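PDB 6HOX: binding domain (Hc) of Paraclostridial Mosquitocidal Protein 1 from Paraclostridium bifermentans, which forms the receptor-binding part of a botulinum-like neurotoxin, responsible for targeting host nerve cells, with the whole toxin acting specifically on Anopheles mosquitoes. Local coordinates for residues S246-R250 with Y328-N332; G41-N45 with V75-I81; L127-L132 with K159-S163; E357-V361 with Y411-G416. All coordinates share one frame; numbering follows the deposited sequence.

Contact 1: S246-R250 with Y328-N332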
loop_
_atom_site.group_PDB
_atom_site.type_symbol
_atom_site.label_atom_id
_atom_site.label_comp_id
_atom_site.label_asym_id
_atom_site.label_seq_id
_atom_site.Cartn_x
_atom_site.Cartn_y
_atom_site.Cartn_z
ATOM N N SER A 246 -5.533 -14.569 2.564
ATOM C CA SER A 246 -4.445 -15.533 2.616
ATOM C C SER A 246 -3.467 -15.175 3.741
ATOM O O SER A 246 -3.567 -14.137 4.392
ATOM C CB SER A 246 -3.754 -15.627 1.293
ATOM O OG SER A 246 -2.952 -14.482 1.084
ATOM N N ASN A 247 -2.498 -16.060 3.953
ATOM C CA ASN A 247 -1.561 -15.941 5.055
ATOM C C ASN A 247 -0.240 -15.322 4.585
ATOM O O ASN A 247 0.715 -15.319 5.337
ATOM C CB ASN A 247 -1.375 -17.300 5.728
ATOM C CG ASN A 247 -2.615 -17.691 6.493
ATOM O OD1 ASN A 247 -3.302 -16.831 7.048
ATOM N ND2 ASN A 247 -2.937 -18.975 6.489
ATOM N N ILE A 248 -0.192 -14.785 3.360
ATOM C CA ILE A 248 1.025 -14.166 2.861
ATOM C C ILE A 248 1.241 -12.860 3.631
ATOM O O ILE A 248 0.285 -12.151 3.948
ATOM C CB ILE A 248 0.983 -13.938 1.339
ATOM C CG1 ILE A 248 -0.069 -12.893 0.965
ATOM C CG2 ILE A 248 0.810 -15.256 0.591
ATOM C CD1 ILE A 248 -0.203 -12.642 -0.512
ATOM N N LEU A 249 2.500 -12.572 3.957
ATOM C CA LEU A 249 2.870 -11.282 4.503
ATOM C C LEU A 249 3.014 -10.290 3.343
ATOM O O LEU A 249 2.950 -10.649 2.173
ATOM C CB LEU A 249 4.170 -11.430 5.309
ATOM C CG LEU A 249 4.039 -12.247 6.595
ATOM C CD1 LEU A 249 5.393 -12.408 7.270
ATOM C CD2 LEU A 249 3.045 -11.600 7.539
ATOM N N ARG A 250 3.233 -9.032 3.687
ATOM C CA ARG A 250 3.242 -7.942 2.747
ATOM C C ARG A 250 4.511 -7.111 2.903
ATOM O O ARG A 250 5.090 -7.012 3.992
ATOM C CB ARG A 250 2.023 -7.045 3.000
ATOM C CG ARG A 250 0.697 -7.755 2.803
ATOM C CD ARG A 250 0.277 -7.706 1.361
ATOM N NE ARG A 250 -0.909 -8.514 1.148
ATOM C CZ ARG A 250 -1.352 -8.856 -0.043
ATOM N NH1 ARG A 250 -0.857 -8.264 -1.114
ATOM N NH2 ARG A 250 -2.275 -9.793 -0.160
ATOM N N TYR A 328 6.860 -16.780 -1.821
ATOM C CA TYR A 328 6.128 -15.891 -0.922
ATOM C C TYR A 328 6.402 -16.244 0.529
ATOM O O TYR A 328 6.461 -17.409 0.855
ATOM C CB TYR A 328 4.631 -15.965 -1.183
ATOM C CG TYR A 328 4.277 -15.533 -2.575
ATOM C CD1 TYR A 328 4.454 -14.222 -2.969
ATOM C CD2 TYR A 328 3.817 -16.439 -3.508
ATOM C CE1 TYR A 328 4.124 -13.806 -4.243
ATOM C CE2 TYR A 328 3.495 -16.046 -4.791
ATOM C CZ TYR A 328 3.646 -14.723 -5.158
ATOM O OH TYR A 328 3.339 -14.308 -6.423
ATOM N N VAL A 329 6.514 -15.203 1.364
ATOM C CA VAL A 329 6.657 -15.346 2.793
ATOM C C VAL A 329 5.260 -15.373 3.389
ATOM O O VAL A 329 4.457 -14.508 3.106
ATOM C CB VAL A 329 7.495 -14.218 3.419
ATOM C CG1 VAL A 329 7.755 -14.477 4.898
ATOM C CG2 VAL A 329 8.789 -14.015 2.664
ATOM N N ARG A 330 4.996 -16.396 4.206
ATOM C CA ARG A 330 3.736 -16.529 4.895
ATOM C C ARG A 330 3.939 -16.403 6.402
ATOM O O ARG A 330 4.996 -16.731 6.958
ATOM C CB ARG A 330 3.069 -17.857 4.527
ATOM C CG ARG A 330 2.615 -17.911 3.072
ATOM C CD ARG A 330 2.070 -19.268 2.693
ATOM N NE ARG A 330 1.650 -19.312 1.293
ATOM C CZ ARG A 330 2.458 -19.399 0.242
ATOM N NH1 ARG A 330 3.763 -19.565 0.391
ATOM N NH2 ARG A 330 1.951 -19.285 -0.972
ATOM N N LYS A 331 2.883 -15.895 7.031
ATOM C CA LYS A 331 2.713 -15.775 8.453
ATOM C C LYS A 331 3.138 -17.079 9.137
ATOM O O LYS A 331 2.651 -18.124 8.775
ATOM C CB LYS A 331 1.225 -15.484 8.689
ATOM C CG LYS A 331 0.827 -15.223 10.121
ATOM C CD LYS A 331 -0.664 -15.331 10.366
ATOM C CE LYS A 331 -1.504 -14.435 9.493
ATOM N NZ LYS A 331 -2.907 -14.417 9.968
ATOM N N ASN A 332 4.084 -16.971 10.079
ATOM C CA ASN A 332 4.630 -18.032 10.923
ATOM C C ASN A 332 5.751 -18.831 10.250
ATOM O O ASN A 332 6.210 -19.819 10.825
ATOM C CB ASN A 332 3.575 -18.993 11.467
ATOM C CG ASN A 332 2.518 -18.301 12.297
ATOM O OD1 ASN A 332 1.364 -18.721 12.283
ATOM N ND2 ASN A 332 2.895 -17.248 13.010
HETATM O O HOH W 1 -1.108 -18.237 1.847
#
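K331 N meets N247 O at 2.8 Å, with 168° at the hydrogen, while L249 N reaches V329 O at 2.9 Å. These bonds bracket I248 and R330, whose CA atoms are 4.1 Å apart; the pattern defines a single antiparallel bridge with I248 and R330 as its non-hydrogen-bonded pair. N247 O also receives a CA-H contact from R330 CA at 3.3 Å. Around this core, I248 CG2 lies over one face of the R330 guanidinium and 4.1 Å from R330 CG. L249 CD1 touches V329 CG1 at 3.9 Å, a branch placed anti to the V329 backbone N (chi1 -174°). R330 NE donates to water 1 at 3.0 Å, and the same water takes a weak bond from N247 N. Farther out, D326 holds the guanidinium in a salt bridge and D333 accepts from R330 N. N378 takes K331 NZ, which merely passes N247 OD1. L257 and L372, the latter on strand 369-373, pack on the L249 side. The bridge thus ties the connection after helix 233-241 to the loop before strand 333-339, within the C-terminal receptor-binding region, whose family has the beta-trefoil fold.

Contact 2: G41-N45 with V75-I81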
loop_
_atom_site.group_PDB
_atom_site.type_symbol
_atom_site.label_atom_id
_atom_site.label_comp_id
_atom_site.label_asym_id
_atom_site.label_seq_id
_atom_site.Cartn_x
_atom_site.Cartn_y
_atom_site.Cartn_z
ATOM N N GLY A 41 -17.707 -11.801 -15.193
ATOM C CA GLY A 41 -18.445 -12.811 -15.912
ATOM C C GLY A 41 -19.422 -12.208 -16.908
ATOM O O GLY A 41 -19.977 -12.929 -17.732
ATOM N N ASN A 42 -19.596 -10.881 -16.861
ATOM C CA ASN A 42 -20.616 -10.190 -17.661
ATOM C C ASN A 42 -20.109 -9.942 -19.082
ATOM O O ASN A 42 -20.884 -9.531 -19.937
ATOM C CB ASN A 42 -21.058 -8.867 -17.036
ATOM C CG ASN A 42 -22.348 -8.994 -16.265
ATOM O OD1 ASN A 42 -22.792 -10.099 -15.964
ATOM N ND2 ASN A 42 -22.971 -7.869 -15.969
ATOM N N ASN A 43 -18.814 -10.171 -19.306
ATOM C CA ASN A 43 -18.241 -10.152 -20.629
ATOM C C ASN A 43 -18.387 -8.746 -21.225
ATOM O O ASN A 43 -18.666 -8.603 -22.405
ATOM C CB ASN A 43 -18.906 -11.214 -21.516
ATOM C CG ASN A 43 -18.137 -11.482 -22.789
ATOM O OD1 ASN A 43 -16.911 -11.555 -22.759
ATOM N ND2 ASN A 43 -18.840 -11.617 -23.905
ATOM N N THR A 44 -18.241 -7.710 -20.390
ATOM C CA THR A 44 -18.406 -6.325 -20.837
ATOM C C THR A 44 -17.365 -6.004 -21.905
ATOM O O THR A 44 -16.209 -6.369 -21.742
ATOM C CB THR A 44 -18.199 -5.310 -19.710
ATOM O OG1 THR A 44 -18.970 -5.717 -18.580
ATOM C CG2 THR A 44 -18.565 -3.904 -20.130
ATOM N N ASN A 45 -17.768 -5.268 -22.947
ATOM C CA ASN A 45 -16.871 -4.960 -24.044
ATOM C C ASN A 45 -15.927 -3.807 -23.662
ATOM O O ASN A 45 -16.371 -2.721 -23.327
ATOM C CB ASN A 45 -17.637 -4.604 -25.311
ATOM C CG ASN A 45 -16.719 -4.515 -26.508
ATOM O OD1 ASN A 45 -16.626 -3.465 -27.137
ATOM N ND2 ASN A 45 -16.010 -5.597 -26.794
ATOM N N VAL A 75 -14.809 1.814 -22.032
ATOM C CA VAL A 75 -15.828 0.856 -21.732
ATOM C C VAL A 75 -17.161 1.487 -22.118
ATOM O O VAL A 75 -17.568 2.486 -21.517
ATOM C CB VAL A 75 -15.795 0.479 -20.244
ATOM C CG1 VAL A 75 -16.790 -0.629 -19.929
ATOM C CG2 VAL A 75 -14.382 0.106 -19.795
ATOM N N GLN A 76 -17.808 0.915 -23.139
ATOM C CA GLN A 76 -19.173 1.261 -23.492
ATOM C C GLN A 76 -20.074 0.765 -22.360
ATOM O O GLN A 76 -19.912 -0.349 -21.883
ATOM C CB GLN A 76 -19.594 0.630 -24.828
ATOM C CG GLN A 76 -18.812 1.120 -26.038
ATOM C CD GLN A 76 -18.747 2.625 -26.147
ATOM O OE1 GLN A 76 -19.764 3.325 -26.101
ATOM N NE2 GLN A 76 -17.532 3.136 -26.285
ATOM N N LYS A 77 -20.997 1.612 -21.911
ATOM C CA LYS A 77 -21.919 1.207 -20.858
ATOM C C LYS A 77 -23.008 0.354 -21.510
ATOM O O LYS A 77 -23.181 0.391 -22.725
ATOM C CB LYS A 77 -22.481 2.423 -20.109
ATOM C CG LYS A 77 -21.427 3.290 -19.424
ATOM C CD LYS A 77 -21.977 4.356 -18.510
ATOM C CE LYS A 77 -22.879 5.321 -19.238
ATOM N NZ LYS A 77 -23.160 6.519 -18.419
ATOM N N ASN A 78 -23.698 -0.425 -20.674
ATOM C CA ASN A 78 -24.850 -1.249 -21.042
ATOM C C ASN A 78 -25.887 -1.099 -19.921
ATOM O O ASN A 78 -25.763 -0.192 -19.087
ATOM C CB ASN A 78 -24.423 -2.698 -21.299
ATOM C CG ASN A 78 -23.538 -3.241 -20.197
ATOM O OD1 ASN A 78 -23.964 -3.357 -19.050
ATOM N ND2 ASN A 78 -22.299 -3.558 -20.533
ATOM N N GLU A 79 -26.898 -1.974 -19.895
ATOM C CA GLU A 79 -28.015 -1.832 -18.965
ATOM C C GLU A 79 -27.559 -2.111 -17.530
ATOM O O GLU A 79 -28.017 -1.461 -16.595
ATOM C CB GLU A 79 -29.148 -2.786 -19.333
ATOM C CG GLU A 79 -29.785 -2.470 -20.667
ATOM C CD GLU A 79 -31.204 -2.987 -20.804
ATOM O OE1 GLU A 79 -31.640 -3.759 -19.914
ATOM O OE2 GLU A 79 -31.878 -2.613 -21.790
ATOM N N SER A 80 -26.677 -3.100 -17.373
ATOM C CA SER A 80 -26.168 -3.494 -16.064
ATOM C C SER A 80 -25.251 -2.395 -15.506
ATOM O O SER A 80 -25.356 -2.052 -14.332
ATOM C CB SER A 80 -25.483 -4.833 -16.129
ATOM O OG SER A 80 -24.449 -4.823 -17.102
ATOM N N ILE A 81 -24.384 -1.829 -16.354
ATOM C CA ILE A 81 -23.534 -0.681 -15.966
ATOM C C ILE A 81 -24.342 0.607 -16.157
ATOM O O ILE A 81 -24.207 1.293 -17.173
ATOM C CB ILE A 81 -22.210 -0.625 -16.758
ATOM C CG1 ILE A 81 -21.485 -1.968 -16.801
ATOM C CG2 ILE A 81 -21.310 0.459 -16.192
ATOM C CD1 ILE A 81 -20.258 -1.968 -17.688
HETATM O O HOH W 2 -20.939 -3.906 -22.577
#
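T44 pushes its methyl into the loop 75-81, which follows strand 73-75 in the N-terminal receptor-binding region, a concanavalin-like lectin fold; further along, the same loop is closed by an Asx motif at N78. V75 comes first: its CG1 lies 3.7 Å from T44 CG2, the two side chains crossing at about a right angle. Next, Q76 N is buried by the contact without a partner in the model, and N45 O at 3.9 Å is too far to serve it. N78 brings ND2 to 3.8 Å from T44 CG2, a van der Waals approach, while its OD1 faces its own loop. S80 stands opposite N42, with OG 3.6 Å from N42 ND2, a distance beyond a hydrogen bond. I81 completes the hollow: its CD1 reaches T44 CG2 at 3.5 Å, tip to tip. T44 can offer its methyl here because CG2 is anti to the backbone N, which leaves OG1 (chi1 -49°) beside that N, where it bonds D38. F27 of strand 25-32 touches T44, V75 and I81 alike. The Asx bond itself runs from I81 N to N78 OD1 at 3.1 Å, with 167° at the hydrogen and the donor 36° out of the carbonyl plane.

Contact 3: L127-L132 with K159-S163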
loop_
_atom_site.group_PDB
_atom_site.type_symbol
_atom_site.label_atom_id
_atom_site.label_comp_id
_atom_site.label_asym_id
_atom_site.label_seq_id
_atom_site.Cartn_x
_atom_site.Cartn_y
_atom_site.Cartn_z
ATOM N N LEU A 127 -7.503 13.160 -9.588
ATOM C CA LEU A 127 -6.456 13.422 -8.645
ATOM C C LEU A 127 -6.232 14.928 -8.571
ATOM O O LEU A 127 -6.355 15.625 -9.582
ATOM C CB LEU A 127 -5.187 12.697 -9.099
ATOM C CG LEU A 127 -5.281 11.172 -9.123
ATOM C CD1 LEU A 127 -4.029 10.557 -9.745
ATOM C CD2 LEU A 127 -5.504 10.627 -7.721
ATOM N N LYS A 128 -5.897 15.392 -7.364
ATOM C CA LYS A 128 -5.617 16.785 -7.088
ATOM C C LYS A 128 -4.721 16.915 -5.847
ATOM O O LYS A 128 -5.099 16.481 -4.762
ATOM C CB LYS A 128 -6.928 17.527 -6.825
ATOM C CG LYS A 128 -6.765 19.022 -6.588
ATOM C CD LYS A 128 -8.044 19.717 -6.218
ATOM C CE LYS A 128 -7.928 21.219 -6.333
ATOM N NZ LYS A 128 -9.189 21.885 -5.936
ATOM N N ASP A 129 -3.537 17.511 -6.011
ATOM C CA ASP A 129 -2.667 17.842 -4.863
ATOM C C ASP A 129 -2.511 16.625 -3.950
ATOM O O ASP A 129 -2.788 16.698 -2.749
ATOM C CB ASP A 129 -3.243 19.000 -4.050
ATOM C CG ASP A 129 -3.406 20.255 -4.875
ATOM O OD1 ASP A 129 -2.576 20.460 -5.786
ATOM O OD2 ASP A 129 -4.370 21.010 -4.601
ATOM N N GLY A 130 -2.140 15.495 -4.553
ATOM C CA GLY A 130 -1.863 14.257 -3.830
ATOM C C GLY A 130 -3.086 13.581 -3.223
ATOM O O GLY A 130 -2.936 12.624 -2.453
ATOM N N ASN A 131 -4.279 14.097 -3.527
ATOM C CA ASN A 131 -5.535 13.631 -2.967
ATOM C C ASN A 131 -6.435 13.145 -4.117
ATOM O O ASN A 131 -6.061 13.192 -5.276
ATOM C CB ASN A 131 -6.161 14.707 -2.075
ATOM C CG ASN A 131 -5.651 14.633 -0.649
ATOM O OD1 ASN A 131 -6.090 13.791 0.137
ATOM N ND2 ASN A 131 -4.713 15.495 -0.314
ATOM N N LEU A 132 -7.593 12.597 -3.756
ATOM C CA LEU A 132 -8.529 11.943 -4.675
ATOM C C LEU A 132 -9.812 12.772 -4.679
ATOM O O LEU A 132 -10.204 13.294 -3.627
ATOM C CB LEU A 132 -8.774 10.514 -4.179
ATOM C CG LEU A 132 -9.309 9.504 -5.195
ATOM C CD1 LEU A 132 -8.283 9.182 -6.259
ATOM C CD2 LEU A 132 -9.726 8.226 -4.499
ATOM N N LYS A 159 -3.086 6.240 4.866
ATOM C CA LYS A 159 -4.189 6.656 3.966
ATOM C C LYS A 159 -3.804 7.610 2.824
ATOM O O LYS A 159 -4.508 7.603 1.833
ATOM C CB LYS A 159 -5.341 7.229 4.791
ATOM C CG LYS A 159 -6.278 6.147 5.294
ATOM C CD LYS A 159 -7.481 6.641 6.021
ATOM C CE LYS A 159 -8.375 5.492 6.446
ATOM N NZ LYS A 159 -7.743 4.687 7.510
ATOM N N TYR A 160 -2.737 8.408 2.934
ATOM C CA TYR A 160 -2.433 9.425 1.912
ATOM C C TYR A 160 -2.300 8.751 0.535
ATOM O O TYR A 160 -1.673 7.696 0.413
ATOM C CB TYR A 160 -1.166 10.178 2.322
ATOM C CG TYR A 160 -0.828 11.366 1.466
ATOM C CD1 TYR A 160 -1.380 12.606 1.729
ATOM C CD2 TYR A 160 0.029 11.246 0.390
ATOM C CE1 TYR A 160 -1.070 13.706 0.950
ATOM C CE2 TYR A 160 0.356 12.335 -0.397
ATOM C CZ TYR A 160 -0.203 13.568 -0.117
ATOM O OH TYR A 160 0.111 14.633 -0.901
ATOM N N ILE A 161 -2.878 9.371 -0.501
ATOM C CA ILE A 161 -3.009 8.732 -1.837
ATOM C C ILE A 161 -1.668 8.735 -2.592
ATOM O O ILE A 161 -1.241 7.685 -3.089
ATOM C CB ILE A 161 -4.131 9.401 -2.660
ATOM C CG1 ILE A 161 -5.494 9.283 -1.978
ATOM C CG2 ILE A 161 -4.169 8.873 -4.093
ATOM C CD1 ILE A 161 -5.921 7.873 -1.641
ATOM N N SER A 162 -1.035 9.909 -2.728
ATOM C CA SER A 162 0.198 10.038 -3.479
ATOM C C SER A 162 1.390 9.634 -2.601
ATOM O O SER A 162 2.206 10.473 -2.220
ATOM C CB SER A 162 0.345 11.433 -4.039
ATOM O OG SER A 162 -0.693 11.669 -4.975
ATOM N N SER A 163 1.459 8.329 -2.315
ATOM C CA SER A 163 2.364 7.719 -1.348
ATOM C C SER A 163 3.167 6.566 -1.970
ATOM O O SER A 163 4.120 6.062 -1.335
ATOM C CB SER A 163 1.557 7.182 -0.212
ATOM O OG SER A 163 0.680 6.176 -0.680
HETATM O O HOH W 3 -4.092 11.910 -0.299
#
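The Y160 ring receives G130 O over one face, 3.7 Å above the plane and displaced toward the rim; water 3 lies over that same face, and S162 O sits at the edge, in plane. N131 ND2 approaches obliquely. G130 belongs to a type I' turn from K128 to N131, which joins strands 122-128 and 131-137 as a tight beta hairpin in the concanavalin-like N-terminal receptor-binding region. The turn is closed from both sides, N131 N to K128 O at 2.8 Å and K128 N to N131 O at 3.0 Å. Y160 reaches G130 because its CG is anti to the backbone N (chi1 -172°), bringing OH to 3.6 Å from G130 CA. From the neighbouring residue, I161 CB presses on G130 O at 3.4 Å and its CG1 lies 4.1 Å from L132 CB; I169 and I183 extend this apolar patch. S162, centre of an inverse gamma turn, gives G130 O a weak hydrogen bond from its N. Water 3 accepts from I161 N and also lies by G130 O, at a separation short enough to be doubtful. The N131 amide is held at both ends, OD1 by the hydroxyl of T148 and ND2 by the carbonyl of L150. Packing against the glycine is tight, with S162 OG only 3.1 Å from G130 CA.

Contact 4: E357-V361 with Y411-G416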
loop_
_atom_site.group_PDB
_atom_site.type_symbol
_atom_site.label_atom_id
_atom_site.label_comp_id
_atom_site.label_asym_id
_atom_site.label_seq_id
_atom_site.Cartn_x
_atom_site.Cartn_y
_atom_site.Cartn_z
ATOM N N GLU A 357 23.260 -10.631 27.018
ATOM C CA GLU A 357 22.274 -9.571 26.756
ATOM C C GLU A 357 21.436 -9.928 25.519
ATOM O O GLU A 357 21.771 -10.828 24.757
ATOM C CB GLU A 357 22.952 -8.213 26.548
ATOM C CG GLU A 357 23.322 -7.510 27.846
ATOM C CD GLU A 357 24.481 -8.145 28.597
ATOM O OE1 GLU A 357 25.429 -8.652 27.932
ATOM O OE2 GLU A 357 24.430 -8.145 29.844
ATOM N N ARG A 358 20.359 -9.166 25.313
ATOM C CA ARG A 358 19.343 -9.489 24.312
ATOM C C ARG A 358 19.575 -8.729 22.996
ATOM O O ARG A 358 18.722 -8.794 22.083
ATOM C CB ARG A 358 17.970 -9.177 24.917
ATOM C CG ARG A 358 17.549 -10.159 26.001
ATOM C CD ARG A 358 16.311 -9.719 26.763
ATOM N NE ARG A 358 15.720 -10.835 27.483
ATOM C CZ ARG A 358 14.827 -11.694 26.986
ATOM N NH1 ARG A 358 14.389 -11.572 25.745
ATOM N NH2 ARG A 358 14.358 -12.669 27.751
ATOM N N TYR A 359 20.714 -8.032 22.882
ATOM C CA TYR A 359 21.069 -7.304 21.665
ATOM C C TYR A 359 21.388 -8.288 20.542
ATOM O O TYR A 359 22.082 -9.304 20.741
ATOM C CB TYR A 359 22.253 -6.357 21.893
ATOM C CG TYR A 359 21.959 -5.283 22.898
ATOM C CD1 TYR A 359 21.059 -4.266 22.620
ATOM C CD2 TYR A 359 22.531 -5.309 24.158
ATOM C CE1 TYR A 359 20.744 -3.302 23.562
ATOM C CE2 TYR A 359 22.236 -4.342 25.108
ATOM C CZ TYR A 359 21.343 -3.334 24.809
ATOM O OH TYR A 359 21.053 -2.384 25.746
ATOM N N MET A 360 20.895 -7.961 19.342
ATOM C CA MET A 360 21.124 -8.791 18.182
ATOM C C MET A 360 22.480 -8.422 17.587
ATOM O O MET A 360 22.887 -7.277 17.690
ATOM C CB MET A 360 20.038 -8.600 17.117
ATOM C CG MET A 360 18.621 -8.773 17.640
ATOM S SD MET A 360 18.247 -10.424 18.295
ATOM C CE MET A 360 18.221 -11.404 16.800
ATOM N N VAL A 361 23.116 -9.405 16.942
ATOM C CA VAL A 361 24.351 -9.264 16.236
ATOM C C VAL A 361 24.158 -9.856 14.838
ATOM O O VAL A 361 23.110 -10.442 14.558
ATOM C CB VAL A 361 25.505 -9.963 16.997
ATOM C CG1 VAL A 361 25.730 -9.336 18.365
ATOM C CG2 VAL A 361 25.264 -11.462 17.133
ATOM N N TYR A 411 19.940 0.124 18.852
ATOM C CA TYR A 411 20.339 -1.268 18.610
ATOM C C TYR A 411 19.084 -2.135 18.530
ATOM O O TYR A 411 18.045 -1.786 19.103
ATOM C CB TYR A 411 21.319 -1.748 19.684
ATOM C CG TYR A 411 22.679 -1.114 19.533
ATOM C CD1 TYR A 411 23.595 -1.623 18.624
ATOM C CD2 TYR A 411 23.027 0.027 20.241
ATOM C CE1 TYR A 411 24.839 -1.041 18.455
ATOM C CE2 TYR A 411 24.265 0.626 20.076
ATOM C CZ TYR A 411 25.176 0.090 19.179
ATOM O OH TYR A 411 26.397 0.670 18.986
ATOM N N LEU A 412 19.193 -3.236 17.792
ATOM C CA LEU A 412 18.102 -4.211 17.716
ATOM C C LEU A 412 18.242 -5.169 18.909
ATOM O O LEU A 412 19.370 -5.503 19.299
ATOM C CB LEU A 412 18.172 -4.966 16.385
ATOM C CG LEU A 412 17.563 -4.280 15.163
ATOM C CD1 LEU A 412 18.224 -2.945 14.894
ATOM C CD2 LEU A 412 17.691 -5.179 13.942
ATOM N N TYR A 413 17.110 -5.584 19.494
ATOM C CA TYR A 413 17.137 -6.536 20.608
ATOM C C TYR A 413 15.873 -7.407 20.627
ATOM O O TYR A 413 14.821 -7.065 20.039
ATOM C CB TYR A 413 17.387 -5.801 21.932
ATOM C CG TYR A 413 16.169 -5.220 22.597
ATOM C CD1 TYR A 413 15.544 -4.092 22.077
ATOM C CD2 TYR A 413 15.637 -5.789 23.745
ATOM C CE1 TYR A 413 14.400 -3.565 22.657
ATOM C CE2 TYR A 413 14.500 -5.267 24.345
ATOM C CZ TYR A 413 13.887 -4.149 23.802
ATOM O OH TYR A 413 12.786 -3.600 24.393
ATOM N N SER A 414 15.997 -8.560 21.298
ATOM C CA SER A 414 14.888 -9.474 21.541
ATOM C C SER A 414 14.173 -9.114 22.851
ATOM O O SER A 414 14.706 -9.381 23.916
ATOM C CB SER A 414 15.368 -10.883 21.568
ATOM O OG SER A 414 14.299 -11.745 21.899
ATOM N N SER A 415 12.962 -8.542 22.757
ATOM C CA SER A 415 12.191 -8.093 23.938
ATOM C C SER A 415 11.268 -9.211 24.429
ATOM O O SER A 415 10.254 -9.513 23.798
ATOM C CB SER A 415 11.376 -6.840 23.678
ATOM O OG SER A 415 10.538 -6.541 24.808
ATOM N N GLY A 416 11.640 -9.801 25.570
ATOM C CA GLY A 416 10.810 -10.762 26.286
ATOM C C GLY A 416 9.570 -10.094 26.844
ATOM O O GLY A 416 8.500 -10.662 26.790
#
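Y359 lodges its ring against strand 409-415 between two bumps on the same face: CD1 is 3.9 Å from Y411 CB and 4.0 Å from Y413 CB, the i and i+2 positions of the strand. L412 O comes to the ring's edge. M360 fits the other side of the strand, where CG rests 4.0 Å from L412 CB. Bends at chi2 and chi3 (-62° and -71°) turn SD back toward S414 CB, while L396 and I387 complete the hollow that takes the methionine. R358 forms a third fit. Its chain, extended from CG to NE, runs past S414 O so that CD comes within 3.3 Å of that oxygen, and NH1 then bonds it at 2.9 Å. The oxygen lies at the guanidinium edge, in plane, although NH1 stands 47° above the carbonyl plane. R358 CB meanwhile meets the edge of the Y413 ring. Underneath, the backbones form a single antiparallel bridge with Y359 and Y413 as the non-hydrogen-bonded pair: S414 N donates to R358 O at 2.8 Å and M360 N to L412 O at 2.9 Å.

R358 NH1 also binds N393 O, so two carbonyls grip one nitrogen. Close by, G416 N is a second donor at 3.3 Å from NH1, not a partner, and S415 caps the helix 416-420 through Y418 N. A positive group beside the amino end of a helix would be somewhat disfavoured by the helix dipole; the two carbonyls that accept from NH1 probably offset this, fixing the loop to the strand in this trefoil-family region.

How the contacts relate
Along the chain the contacts close in the order 2, 3, 1, 4, each finished before the next opens. Contacts 2 and 3 fall in the N-terminal, concanavalin-like region, with centres 29 Å apart; contacts 1 and 4 fall in the C-terminal, trefoil-family region, with centres 24 Å apart. Distances between regions vary widely: the centres of contacts 2 and 4 lie 57 Å apart and those of contacts 1 and 3 only 28 Å, and both pairs sit on opposite sides of the chain's centre. None touch; the nearest atoms of any two are at least about 14 Å apart. Each contact joins parts of one region, and none of the four spans the two.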